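Local coordinates for protein 6-phospho-beta-d glycosidase (PDB 5FOO) that probably hydrolyses 6-phosphorylated beta-glucosides as a family 1 glycoside hydrolase whose pocket binds the probe 6-phosphocyclophellitol, at residues 384-389 with 446-451; 60-65 with 104-109; 225-230 with 343-348. The protein carries 1 engineered substitution. All coordinates share one frame; numbering follows the deposited sequence.

Contact 1: 384-389 with 446-451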
ATOM      1  N   ILE A 384      19.914 -14.883  10.289  1.00 33.96           N
ATOM      2  CA  ILE A 384      18.597 -15.106  10.831  1.00 35.90           C
ATOM      3  C   ILE A 384      17.887 -16.270  10.141  1.00 34.87           C
ATOM      4  O   ILE A 384      17.699 -16.231   8.962  1.00 36.70           O
ATOM      5  CB  ILE A 384      17.737 -13.826  10.760  1.00 37.95           C
ATOM      6  CG1 ILE A 384      18.365 -12.710  11.615  1.00 38.82           C
ATOM      7  CG2 ILE A 384      16.335 -14.110  11.276  1.00 36.50           C
ATOM      8  CD1 ILE A 384      17.698 -11.347  11.486  1.00 39.99           C
ATOM      9  N   GLN A 385      17.497 -17.295  10.905  1.00 39.20           N
ATOM     10  CA  GLN A 385      16.752 -18.453  10.394  1.00 36.20           C
ATOM     11  C   GLN A 385      15.311 -18.235  10.560  1.00 37.61           C
ATOM     12  O   GLN A 385      14.701 -18.772  11.469  1.00 37.10           O
ATOM     13  CB  GLN A 385      17.130 -19.727  11.149  1.00 39.91           C
ATOM     14  CG  GLN A 385      18.611 -20.002  11.068  1.00 43.35           C
ATOM     15  CD  GLN A 385      19.136 -20.010   9.629  1.00 44.26           C
ATOM     16  OE1 GLN A 385      19.903 -19.134   9.232  1.00 53.95           O
ATOM     17  NE2 GLN A 385      18.721 -20.987   8.853  1.00 44.89           N
ATOM     18  N   ASP A 386      14.737 -17.476   9.636  1.00 36.67           N
ATOM     19  CA  ASP A 386      13.329 -17.082   9.727  1.00 31.60           C
ATOM     20  C   ASP A 386      12.433 -18.066   9.050  1.00 33.83           C
ATOM     21  O   ASP A 386      11.738 -17.711   8.070  1.00 35.00           O
ATOM     22  CB  ASP A 386      13.110 -15.654   9.174  1.00 31.42           C
ATOM     23  CG  ASP A 386      13.624 -15.455   7.733  1.00 28.76           C
ATOM     24  OD1 ASP A 386      14.481 -16.223   7.223  1.00 29.48           O
ATOM     25  OD2 ASP A 386      13.215 -14.460   7.120  1.00 28.73           O
ATOM     26  N   ASP A 387      12.407 -19.309   9.542  1.00 35.03           N
ATOM     27  CA  ASP A 387      11.518 -20.315   8.928  1.00 37.65           C
ATOM     28  C   ASP A 387      10.036 -20.018   9.114  1.00 35.02           C
ATOM     29  O   ASP A 387       9.240 -20.429   8.270  1.00 33.27           O
ATOM     30  CB  ASP A 387      11.886 -21.789   9.178  1.00 44.12           C
ATOM     31  CG  ASP A 387      12.291 -22.068  10.563  1.00 56.65           C
ATOM     32  OD1 ASP A 387      11.589 -21.624  11.507  1.00 57.47           O
ATOM     33  OD2 ASP A 387      13.339 -22.748  10.700  1.00 73.86           O
ATOM     34  N   TYR A 388       9.657 -19.313  10.193  1.00 31.71           N
ATOM     35  CA  TYR A 388       8.305 -18.762  10.298  1.00 29.93           C
ATOM     36  C   TYR A 388       7.930 -17.903   9.052  1.00 30.54           C
ATOM     37  O   TYR A 388       6.811 -17.929   8.614  1.00 31.05           O
ATOM     38  CB  TYR A 388       8.122 -17.937  11.561  1.00 31.22           C
ATOM     39  CG  TYR A 388       9.218 -16.925  11.767  1.00 28.88           C
ATOM     40  CD1 TYR A 388      10.357 -17.253  12.493  1.00 33.25           C
ATOM     41  CD2 TYR A 388       9.104 -15.632  11.277  1.00 29.58           C
ATOM     42  CE1 TYR A 388      11.395 -16.324  12.664  1.00 34.47           C
ATOM     43  CE2 TYR A 388      10.114 -14.684  11.471  1.00 30.27           C
ATOM     44  CZ  TYR A 388      11.255 -15.046  12.166  1.00 34.30           C
ATOM     45  OH  TYR A 388      12.271 -14.178  12.357  1.00 39.30           O
ATOM     46  N   ARG A 389       8.863 -17.122   8.507  1.00 32.40           N
ATOM     47  CA  ARG A 389       8.558 -16.238   7.349  1.00 28.38           C
ATOM     48  C   ARG A 389       8.435 -17.048   6.026  1.00 26.33           C
ATOM     49  O   ARG A 389       7.517 -16.866   5.229  1.00 26.98           O
ATOM     50  CB  ARG A 389       9.623 -15.148   7.226  1.00 27.41           C
ATOM     51  CG  ARG A 389       9.342 -14.189   6.080  1.00 28.36           C
ATOM     52  CD  ARG A 389      10.159 -12.933   6.173  1.00 29.88           C
ATOM     53  NE  ARG A 389       9.753 -12.208   7.352  1.00 29.40           N
ATOM     54  CZ  ARG A 389      10.485 -12.040   8.449  1.00 29.16           C
ATOM     55  NH1 ARG A 389      11.735 -12.535   8.549  1.00 28.79           N
ATOM     56  NH2 ARG A 389       9.932 -11.357   9.481  1.00 26.49           N
ATOM     57  N   PRO A 446      21.252 -10.904   4.344  1.00 33.34           N
ATOM     58  CA  PRO A 446      20.127 -11.782   3.932  1.00 29.98           C
ATOM     59  C   PRO A 446      19.730 -12.751   5.010  1.00 33.76           C
ATOM     60  O   PRO A 446      20.609 -13.315   5.668  1.00 31.45           O
ATOM     61  CB  PRO A 446      20.713 -12.564   2.761  1.00 31.60           C
ATOM     62  CG  PRO A 446      21.687 -11.582   2.137  1.00 31.33           C
ATOM     63  CD  PRO A 446      22.285 -10.786   3.281  1.00 29.61           C
ATOM     64  N   LYS A 447      18.430 -12.981   5.153  1.00 33.01           N
ATOM     65  CA  LYS A 447      17.920 -13.989   6.077  1.00 29.47           C
ATOM     66  C   LYS A 447      17.697 -15.257   5.274  1.00 32.52           C
ATOM     67  O   LYS A 447      17.738 -15.250   4.010  1.00 31.37           O
ATOM     68  CB  LYS A 447      16.609 -13.544   6.757  1.00 27.20           C
ATOM     69  CG  LYS A 447      16.611 -12.129   7.265  1.00 25.61           C
ATOM     70  CD  LYS A 447      15.315 -11.791   8.020  1.00 25.91           C
ATOM     71  CE  LYS A 447      15.231 -10.300   8.331  1.00 23.95           C
ATOM     72  NZ  LYS A 447      13.865  -9.798   8.619  1.00 26.45           N
ATOM     73  N   ALA A 448      17.470 -16.363   5.980  1.00 32.22           N
ATOM     74  CA  ALA A 448      17.128 -17.591   5.279  1.00 31.65           C
ATOM     75  C   ALA A 448      15.992 -17.429   4.265  1.00 33.43           C
ATOM     76  O   ALA A 448      15.977 -18.138   3.261  1.00 32.64           O
ATOM     77  CB  ALA A 448      16.755 -18.684   6.243  1.00 34.67           C
ATOM     78  N   SER A 449      15.023 -16.564   4.538  1.00 30.51           N
ATOM     79  CA  SER A 449      13.885 -16.454   3.630  1.00 31.28           C
ATOM     80  C   SER A 449      14.313 -15.820   2.315  1.00 28.00           C
ATOM     81  O   SER A 449      13.707 -16.100   1.308  1.00 28.76           O
ATOM     82  CB  SER A 449      12.724 -15.678   4.226  1.00 30.71           C
ATOM     83  OG  SER A 449      13.190 -14.426   4.554  1.00 30.29           O
ATOM     84  N   ALA A 450      15.372 -15.025   2.311  1.00 28.89           N
ATOM     85  CA  ALA A 450      15.872 -14.452   1.058  1.00 29.80           C
ATOM     86  C   ALA A 450      16.349 -15.530   0.076  1.00 33.16           C
ATOM     87  O   ALA A 450      16.121 -15.377  -1.136  1.00 32.06           O
ATOM     88  CB  ALA A 450      17.002 -13.475   1.325  1.00 29.32           C
ATOM     89  N   TYR A 451      17.046 -16.566   0.588  1.00 31.80           N
ATOM     90  CA  TYR A 451      17.532 -17.685  -0.233  1.00 30.78           C
ATOM     91  C   TYR A 451      16.392 -18.591  -0.619  1.00 28.62           C
ATOM     92  O   TYR A 451      16.383 -19.137  -1.728  1.00 30.77           O
ATOM     93  CB  TYR A 451      18.703 -18.457   0.431  1.00 28.31           C
ATOM     94  CG  TYR A 451      19.878 -17.538   0.602  1.00 29.67           C
ATOM     95  CD1 TYR A 451      20.616 -17.079  -0.514  1.00 33.94           C
ATOM     96  CD2 TYR A 451      20.235 -17.081   1.853  1.00 31.66           C
ATOM     97  CE1 TYR A 451      21.670 -16.194  -0.360  1.00 33.58           C
ATOM     98  CE2 TYR A 451      21.259 -16.186   2.022  1.00 31.43           C
ATOM     99  CZ  TYR A 451      21.960 -15.752   0.920  1.00 36.84           C
ATOM    100  OH  TYR A 451      22.962 -14.888   1.134  1.00 44.65           O
TER
HETATM  101  O   HOH W   1      20.308 -12.432   8.824  1.00 34.68           O
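D386 turns its carboxylate into the N-terminal end of helix 448-459 and gives each oxygen to S449. OD1 of D386 accepts from S449 N at 2.8 Å, a rather bent bond, while OD2 of D386 takes the hydroxyl proton of S449 OG at 2.6 Å; both donors come in on the syn side, somewhat out of the carboxylate plane. One residue earlier, A448 N donates to I384 O at 3.0 Å and nearly straight, at 177°. D386 CG lies between the backbone N and the carbonyl carbon (chi1 55°), and the two bonds to S449 show the carboxylate facing the other segment. D386 is the centre of an inverse gamma turn and holds the N-cap position of helix 387-405, though its side chain makes no capping bond there. Two helices of the shell round the family's (beta/alpha)8 barrel are thus joined near their N-terminal ends, and the start of helix 448-459 would favour a negative charge on D386.

A salt bridge joins R389 to the same aspartate: R389 NH1 reaches the anti lone pair of D386 OD2 at 2.8 Å, nearly in the guanidinium plane, so this one oxygen holds both a hydroxyl and a charged donor. R389 NH1 and K447 NZ lie only 3.5 Å apart, an approach of like charges. E374 probably offsets it, with salt bridges to both residues, and D420 makes a further one with K447. The side chain of R389 is about 10 Å from the bound 6-phosphocyclophellitol.

Apolar packing comes from I384 and the stem of K447, which run side by side in the same direction. I384 CB touches K447 CG at 4.0 Å; farther out, I384 CD1 meets K447 CE at 4.1 Å.

Contact 2: 60-65 with 104-109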
ATOM      1  N   SER A  60      23.394  -0.380  -4.401  1.00 32.78           N
ATOM      2  CA  SER A  60      23.891  -1.666  -3.836  1.00 32.54           C
ATOM      3  C   SER A  60      22.757  -2.588  -3.393  1.00 30.03           C
ATOM      4  O   SER A  60      22.844  -3.808  -3.612  1.00 32.31           O
ATOM      5  CB  SER A  60      24.874  -1.453  -2.689  1.00 33.07           C
ATOM      6  OG  SER A  60      24.248  -0.700  -1.686  1.00 35.06           O
ATOM      7  N   ASP A  61      21.657  -2.028  -2.867  1.00 28.50           N
ATOM      8  CA  ASP A  61      20.432  -2.816  -2.556  1.00 27.30           C
ATOM      9  C   ASP A  61      19.874  -3.524  -3.796  1.00 29.35           C
ATOM     10  O   ASP A  61      19.520  -4.737  -3.763  1.00 30.82           O
ATOM     11  CB  ASP A  61      19.313  -1.897  -2.013  1.00 32.96           C
ATOM     12  CG  ASP A  61      19.505  -1.478  -0.523  1.00 37.51           C
ATOM     13  OD1 ASP A  61      20.522  -1.903   0.113  1.00 34.76           O
ATOM     14  OD2 ASP A  61      18.619  -0.729   0.011  1.00 38.08           O
ATOM     15  N   LEU A  62      19.743  -2.788  -4.906  1.00 27.58           N
ATOM     16  CA  LEU A  62      19.141  -3.446  -6.108  1.00 28.84           C
ATOM     17  C   LEU A  62      20.078  -4.529  -6.693  1.00 29.09           C
ATOM     18  O   LEU A  62      19.642  -5.580  -7.105  1.00 29.36           O
ATOM     19  CB  LEU A  62      18.757  -2.425  -7.166  1.00 28.53           C
ATOM     20  CG  LEU A  62      17.581  -1.544  -6.688  1.00 27.96           C
ATOM     21  CD1 LEU A  62      17.546  -0.333  -7.566  1.00 29.33           C
ATOM     22  CD2 LEU A  62      16.252  -2.288  -6.752  1.00 29.55           C
ATOM     23  N   THR A  63      21.370  -4.287  -6.608  1.00 30.48           N
ATOM     24  CA  THR A  63      22.339  -5.295  -6.955  1.00 32.36           C
ATOM     25  C   THR A  63      22.124  -6.553  -6.085  1.00 30.44           C
ATOM     26  O   THR A  63      22.028  -7.661  -6.621  1.00 26.96           O
ATOM     27  CB  THR A  63      23.783  -4.724  -6.885  1.00 34.16           C
ATOM     28  OG1 THR A  63      23.902  -3.692  -7.849  1.00 34.30           O
ATOM     29  CG2 THR A  63      24.826  -5.780  -7.191  1.00 34.59           C
ATOM     30  N   LEU A  64      21.968  -6.384  -4.777  1.00 29.66           N
ATOM     31  CA  LEU A  64      21.672  -7.531  -3.912  1.00 27.31           C
ATOM     32  C   LEU A  64      20.388  -8.211  -4.226  1.00 28.31           C
ATOM     33  O   LEU A  64      20.327  -9.445  -4.269  1.00 29.22           O
ATOM     34  CB  LEU A  64      21.646  -7.088  -2.465  1.00 28.28           C
ATOM     35  CG  LEU A  64      21.440  -8.211  -1.418  1.00 29.62           C
ATOM     36  CD1 LEU A  64      22.635  -9.178  -1.278  1.00 28.92           C
ATOM     37  CD2 LEU A  64      21.145  -7.514  -0.112  1.00 33.78           C
ATOM     38  N   LEU A  65      19.319  -7.431  -4.410  1.00 29.47           N
ATOM     39  CA  LEU A  65      18.016  -8.025  -4.739  1.00 26.48           C
ATOM     40  C   LEU A  65      18.045  -8.768  -6.105  1.00 27.23           C
ATOM     41  O   LEU A  65      17.440  -9.826  -6.243  1.00 24.91           O
ATOM     42  CB  LEU A  65      16.931  -6.926  -4.743  1.00 27.68           C
ATOM     43  CG  LEU A  65      16.704  -6.296  -3.352  1.00 29.92           C
ATOM     44  CD1 LEU A  65      15.511  -5.389  -3.333  1.00 30.78           C
ATOM     45  CD2 LEU A  65      16.511  -7.344  -2.250  1.00 29.09           C
ATOM     46  N   ASP A 104      17.328   4.064 -12.876  1.00 27.96           N
ATOM     47  CA  ASP A 104      18.438   3.557 -13.720  1.00 29.01           C
ATOM     48  C   ASP A 104      19.091   2.323 -13.092  1.00 30.52           C
ATOM     49  O   ASP A 104      19.431   1.400 -13.807  1.00 30.14           O
ATOM     50  CB  ASP A 104      19.495   4.618 -13.980  1.00 29.15           C
ATOM     51  CG  ASP A 104      18.992   5.752 -14.893  1.00 30.53           C
ATOM     52  OD1 ASP A 104      18.021   5.590 -15.656  1.00 30.93           O
ATOM     53  OD2 ASP A 104      19.565   6.857 -14.771  1.00 36.69           O
ATOM     54  N   ALA A 105      19.218   2.298 -11.753  1.00 30.28           N
ATOM     55  CA  ALA A 105      19.790   1.134 -11.068  1.00 31.63           C
ATOM     56  C   ALA A 105      18.851  -0.067 -11.208  1.00 30.65           C
ATOM     57  O   ALA A 105      19.279  -1.188 -11.421  1.00 37.66           O
ATOM     58  CB  ALA A 105      20.052   1.466  -9.611  1.00 34.96           C
ATOM     59  N   CYS A 106      17.551   0.166 -11.208  1.00 28.46           N
ATOM     60  CA  CYS A 106      16.624  -0.913 -11.444  1.00 28.18           C
ATOM     61  C   CYS A 106      16.910  -1.572 -12.797  1.00 29.67           C
ATOM     62  O   CYS A 106      17.127  -2.802 -12.875  1.00 25.94           O
ATOM     63  CB  CYS A 106      15.160  -0.455 -11.373  1.00 29.86           C
ATOM     64  SG  CYS A 106      14.412  -0.328  -9.720  1.00 30.73           S
ATOM     65  N   LEU A 107      16.867  -0.765 -13.859  1.00 31.24           N
ATOM     66  CA  LEU A 107      17.053  -1.294 -15.221  1.00 31.94           C
ATOM     67  C   LEU A 107      18.445  -1.909 -15.385  1.00 32.77           C
ATOM     68  O   LEU A 107      18.525  -3.008 -15.874  1.00 32.61           O
ATOM     69  CB  LEU A 107      16.783  -0.239 -16.289  1.00 33.92           C
ATOM     70  CG  LEU A 107      15.398   0.405 -16.256  1.00 37.50           C
ATOM     71  CD1 LEU A 107      15.311   1.396 -17.410  1.00 38.06           C
ATOM     72  CD2 LEU A 107      14.339  -0.680 -16.365  1.00 37.26           C
ATOM     73  N   ALA A 108      19.506  -1.271 -14.864  1.00 32.25           N
ATOM     74  CA  ALA A 108      20.848  -1.847 -14.968  1.00 31.80           C
ATOM     75  C   ALA A 108      20.918  -3.223 -14.323  1.00 39.90           C
ATOM     76  O   ALA A 108      21.692  -4.048 -14.761  1.00 38.34           O
ATOM     77  CB  ALA A 108      21.919  -0.924 -14.392  1.00 30.88           C
ATOM     78  N   ASN A 109      20.074  -3.503 -13.326  1.00 37.69           N
ATOM     79  CA  ASN A 109      20.042  -4.830 -12.723  1.00 33.30           C
ATOM     80  C   ASN A 109      19.048  -5.779 -13.290  1.00 30.60           C
ATOM     81  O   ASN A 109      18.884  -6.858 -12.739  1.00 36.46           O
ATOM     82  CB  ASN A 109      19.872  -4.664 -11.199  1.00 35.20           C
ATOM     83  CG  ASN A 109      21.166  -4.220 -10.534  1.00 38.00           C
ATOM     84  OD1 ASN A 109      22.128  -5.008 -10.433  1.00 39.97           O
ATOM     85  ND2 ASN A 109      21.230  -2.936 -10.114  1.00 36.89           N
TER
HETATM   86  O   HOH W   2      22.832  -0.938  -8.838  1.00 38.22           O
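L62 and N109 carry the contact between helices 54-67 and 93-108, two members of the helical shell that surrounds the (beta/alpha)8 barrel. L62 has CG anti to its carbonyl carbon (chi1 -68°). Its CD1 lies 3.7 Å from A105 CB and 3.8 Å from C106 SG, and CD2 touches the same sulphur at 4.0 Å. Inward, L62 packs on Y73 of barrel strand 72-76 and C106 on P113 of strand 112-116, which places this greasy patch against the barrel wall.

Toward the outside the chemistry turns polar. N109, just past its helix, has CG anti to the carbonyl carbon (chi1 -76°) and folds its amide back: ND2 donates to A105 O at 2.9 Å from above the carbonyl plane, and N109 N reaches that oxygen from the opposite face. The side chains of N109 and T63 cross at about a right angle. N109 OD1 stops 3.4 Å from T63 OG1 without bonding to it; the hydroxyl is hydrogen-bonded to E59 O. The link between the two side chains is a water, 3.1 Å from T63 OG1 and accepting from N109 ND2 at 2.9 Å.

Contact 3: 225-230 with 343-348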
ATOM      1  N   LEU A 225      -8.550  -5.869  -0.894  1.00 35.47           N
ATOM      2  CA  LEU A 225      -9.781  -6.579  -1.144  1.00 40.50           C
ATOM      3  C   LEU A 225      -9.969  -7.648  -0.036  1.00 33.80           C
ATOM      4  O   LEU A 225     -10.685  -8.622  -0.226  1.00 36.49           O
ATOM      5  CB  LEU A 225      -9.750  -7.144  -2.565  1.00 43.19           C
ATOM      6  CG  LEU A 225     -10.974  -7.382  -3.448  1.00 42.71           C
ATOM      7  CD1 LEU A 225     -12.005  -6.273  -3.488  1.00 43.00           C
ATOM      8  CD2 LEU A 225     -10.460  -7.630  -4.848  1.00 49.05           C
ATOM      9  N   THR A 226      -9.342  -7.437   1.108  1.00 36.11           N
ATOM     10  CA  THR A 226      -9.468  -8.367   2.264  1.00 39.59           C
ATOM     11  C   THR A 226     -10.954  -8.616   2.596  1.00 36.30           C
ATOM     12  O   THR A 226     -11.669  -7.681   2.759  1.00 34.04           O
ATOM     13  CB  THR A 226      -8.696  -7.817   3.455  1.00 41.10           C
ATOM     14  OG1 THR A 226      -7.314  -7.623   3.082  1.00 40.84           O
ATOM     15  CG2 THR A 226      -8.783  -8.770   4.701  1.00 46.01           C
ATOM     16  N   PRO A 227     -11.444  -9.870   2.562  1.00 32.46           N
ATOM     17  CA  PRO A 227     -12.804 -10.077   2.916  1.00 35.09           C
ATOM     18  C   PRO A 227     -13.105  -9.656   4.380  1.00 34.80           C
ATOM     19  O   PRO A 227     -12.207  -9.731   5.228  1.00 30.47           O
ATOM     20  CB  PRO A 227     -12.972 -11.596   2.804  1.00 37.66           C
ATOM     21  CG  PRO A 227     -11.921 -12.005   1.841  1.00 39.17           C
ATOM     22  CD  PRO A 227     -10.773 -11.142   2.289  1.00 35.97           C
ATOM     23  N   ALA A 228     -14.331  -9.188   4.626  1.00 30.67           N
ATOM     24  CA  ALA A 228     -14.819  -8.919   6.009  1.00 33.71           C
ATOM     25  C   ALA A 228     -15.680 -10.127   6.364  1.00 32.46           C
ATOM     26  O   ALA A 228     -16.853 -10.187   6.007  1.00 30.90           O
ATOM     27  CB  ALA A 228     -15.599  -7.618   6.035  1.00 35.90           C
ATOM     28  N   TYR A 229     -15.051 -11.167   6.927  1.00 31.96           N
ATOM     29  CA  TYR A 229     -15.748 -12.439   7.128  1.00 32.49           C
ATOM     30  C   TYR A 229     -16.772 -12.253   8.271  1.00 34.75           C
ATOM     31  O   TYR A 229     -16.381 -11.791   9.336  1.00 33.74           O
ATOM     32  CB  TYR A 229     -14.774 -13.577   7.515  1.00 32.54           C
ATOM     33  CG  TYR A 229     -13.797 -14.012   6.432  1.00 31.27           C
ATOM     34  CD1 TYR A 229     -14.246 -14.417   5.153  1.00 33.57           C
ATOM     35  CD2 TYR A 229     -12.470 -14.072   6.689  1.00 30.05           C
ATOM     36  CE1 TYR A 229     -13.350 -14.862   4.190  1.00 31.10           C
ATOM     37  CE2 TYR A 229     -11.565 -14.494   5.749  1.00 32.75           C
ATOM     38  CZ  TYR A 229     -11.996 -14.886   4.510  1.00 31.87           C
ATOM     39  OH  TYR A 229     -11.034 -15.263   3.632  1.00 30.56           O
ATOM     40  N   PRO A 230     -18.062 -12.616   8.051  1.00 34.36           N
ATOM     41  CA  PRO A 230     -19.063 -12.443   9.108  1.00 32.14           C
ATOM     42  C   PRO A 230     -18.812 -13.382  10.253  1.00 35.03           C
ATOM     43  O   PRO A 230     -18.369 -14.499  10.030  1.00 29.80           O
ATOM     44  CB  PRO A 230     -20.342 -12.800   8.416  1.00 31.60           C
ATOM     45  CG  PRO A 230     -19.934 -13.761   7.310  1.00 30.62           C
ATOM     46  CD  PRO A 230     -18.654 -13.163   6.807  1.00 31.91           C
ATOM     47  N   PRO A 343      -4.198 -17.597   5.354  1.00 32.56           N
ATOM     48  CA  PRO A 343      -3.788 -17.501   3.919  1.00 30.17           C
ATOM     49  C   PRO A 343      -4.862 -17.839   2.868  1.00 28.83           C
ATOM     50  O   PRO A 343      -4.744 -17.447   1.715  1.00 29.70           O
ATOM     51  CB  PRO A 343      -2.610 -18.500   3.836  1.00 30.43           C
ATOM     52  CG  PRO A 343      -2.853 -19.476   4.932  1.00 32.64           C
ATOM     53  CD  PRO A 343      -3.405 -18.627   6.064  1.00 29.93           C
ATOM     54  N   GLU A 344      -5.907 -18.509   3.276  1.00 26.27           N
ATOM     55  CA  GLU A 344      -7.014 -18.850   2.423  1.00 31.24           C
ATOM     56  C   GLU A 344      -7.660 -17.636   1.907  1.00 31.07           C
ATOM     57  O   GLU A 344      -8.267 -17.662   0.845  1.00 29.36           O
ATOM     58  CB  GLU A 344      -8.050 -19.653   3.172  1.00 34.70           C
ATOM     59  CG  GLU A 344      -7.578 -21.021   3.609  1.00 42.41           C
ATOM     60  CD  GLU A 344      -6.965 -21.117   5.035  1.00 43.56           C
ATOM     61  OE1 GLU A 344      -6.318 -20.139   5.548  1.00 37.50           O
ATOM     62  OE2 GLU A 344      -7.130 -22.218   5.614  1.00 42.38           O
ATOM     63  N   ALA A 345      -7.565 -16.553   2.658  1.00 26.88           N
ATOM     64  CA  ALA A 345      -8.131 -15.299   2.172  1.00 30.88           C
ATOM     65  C   ALA A 345      -7.560 -14.864   0.814  1.00 26.52           C
ATOM     66  O   ALA A 345      -8.220 -14.163   0.060  1.00 27.71           O
ATOM     67  CB  ALA A 345      -7.949 -14.164   3.193  1.00 27.60           C
ATOM     68  N   VAL A 346      -6.319 -15.239   0.525  1.00 29.33           N
ATOM     69  CA  VAL A 346      -5.727 -14.911  -0.798  1.00 25.71           C
ATOM     70  C   VAL A 346      -6.496 -15.516  -1.948  1.00 26.25           C
ATOM     71  O   VAL A 346      -6.670 -14.870  -2.952  1.00 26.43           O
ATOM     72  CB  VAL A 346      -4.310 -15.367  -0.886  1.00 28.21           C
ATOM     73  CG1 VAL A 346      -3.741 -15.109  -2.308  1.00 28.33           C
ATOM     74  CG2 VAL A 346      -3.479 -14.634   0.153  1.00 27.79           C
ATOM     75  N   TYR A 347      -6.961 -16.758  -1.779  1.00 28.85           N
ATOM     76  CA  TYR A 347      -7.786 -17.426  -2.766  1.00 27.92           C
ATOM     77  C   TYR A 347      -9.096 -16.691  -2.884  1.00 31.20           C
ATOM     78  O   TYR A 347      -9.540 -16.345  -4.005  1.00 29.71           O
ATOM     79  CB  TYR A 347      -8.011 -18.902  -2.370  1.00 31.17           C
ATOM     80  CG  TYR A 347      -8.988 -19.650  -3.252  1.00 33.68           C
ATOM     81  CD1 TYR A 347      -8.617 -20.177  -4.519  1.00 33.09           C
ATOM     82  CD2 TYR A 347     -10.275 -19.846  -2.838  1.00 33.96           C
ATOM     83  CE1 TYR A 347      -9.535 -20.873  -5.311  1.00 29.87           C
ATOM     84  CE2 TYR A 347     -11.190 -20.492  -3.637  1.00 33.18           C
ATOM     85  CZ  TYR A 347     -10.810 -21.005  -4.847  1.00 33.39           C
ATOM     86  OH  TYR A 347     -11.803 -21.620  -5.529  1.00 43.16           O
ATOM     87  N   ASP A 348      -9.714 -16.368  -1.743  1.00 27.94           N
ATOM     88  CA  ASP A 348     -10.979 -15.601  -1.796  1.00 27.85           C
ATOM     89  C   ASP A 348     -10.860 -14.279  -2.545  1.00 24.58           C
ATOM     90  O   ASP A 348     -11.769 -13.926  -3.279  1.00 23.78           O
ATOM     91  CB  ASP A 348     -11.597 -15.349  -0.406  1.00 31.21           C
ATOM     92  CG  ASP A 348     -12.016 -16.666   0.306  1.00 35.96           C
ATOM     93  OD1 ASP A 348     -12.304 -17.680  -0.346  1.00 40.27           O
ATOM     94  OD2 ASP A 348     -12.018 -16.698   1.540  1.00 39.32           O
TER
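P227 and A345 bring the two backbones nearest, CA to CA 7.0 Å, where strand 228-230 and the helical segment 344-348 run almost perpendicular, at 103°, their axes no closer than 11.7 Å. In this (beta/alpha)8 barrel, strand 228-230 follows barrel strand 218-224 and is an outermost strand of a small mixed sheet, while helix 344-356 lies in the chain between barrel strands 293-297 and 362-367. Backbone hydrogen bonds from Y229 to K302 and V304 fasten strand 228-230 to its parallel neighbour, 302-305.

Y229 bridges the two segments. Its CG is anti to the carbonyl carbon (chi1 -68°); the hydroxyl lies beside A345 in the first turn of the helix. There OH comes within 3.2 Å of A345 CA and 3.3 Å of A345 CB, close packing in which the small alanine side chain lies right against the phenol oxygen. A345 in turn touches F298, and V346 packs on L400 of helix 387-405.

P227 CB lies 3.6 Å above one face of the Y229 ring, offset toward the rim; the CG and CD of this proline meet the helix, with P227 CG 4.0 Å from D348 CB and P227 CD 4.2 Å from A345 CB. The proline and D348 side chains cross at about a right angle. The single polar link is between Y229 and D348, whose ring and carboxylate planes stand 80° apart. D348 OD2 lies at the ring edge, near its plane, and accepts the phenol proton from Y229 OH at 2.7 Å through the anti lone pair, the one directed away from OD1.

All three contacts involve helices of the shell around the barrel, but they differ in depth. Contacts 1 and 2 are buried, their centres 21 Å apart, and meet where P446 CG packs 4.3 Å from L64 CD1; contact 3 is a surface contact and touches neither, its nearest atoms about 10 Å from contact 1 and about 21 Å from contact 2. Contact 1 relies on a shared carboxylate with a network of charges, contact 2 on leucine packing with a water at its outer margin, and contact 3 on one phenol-carboxylate bond beside proline and alanine. Helix 387-405 ties contacts 1 and 3 together: it starts in contact 1, and farther along it covers P343, E344 and V346 of contact 3.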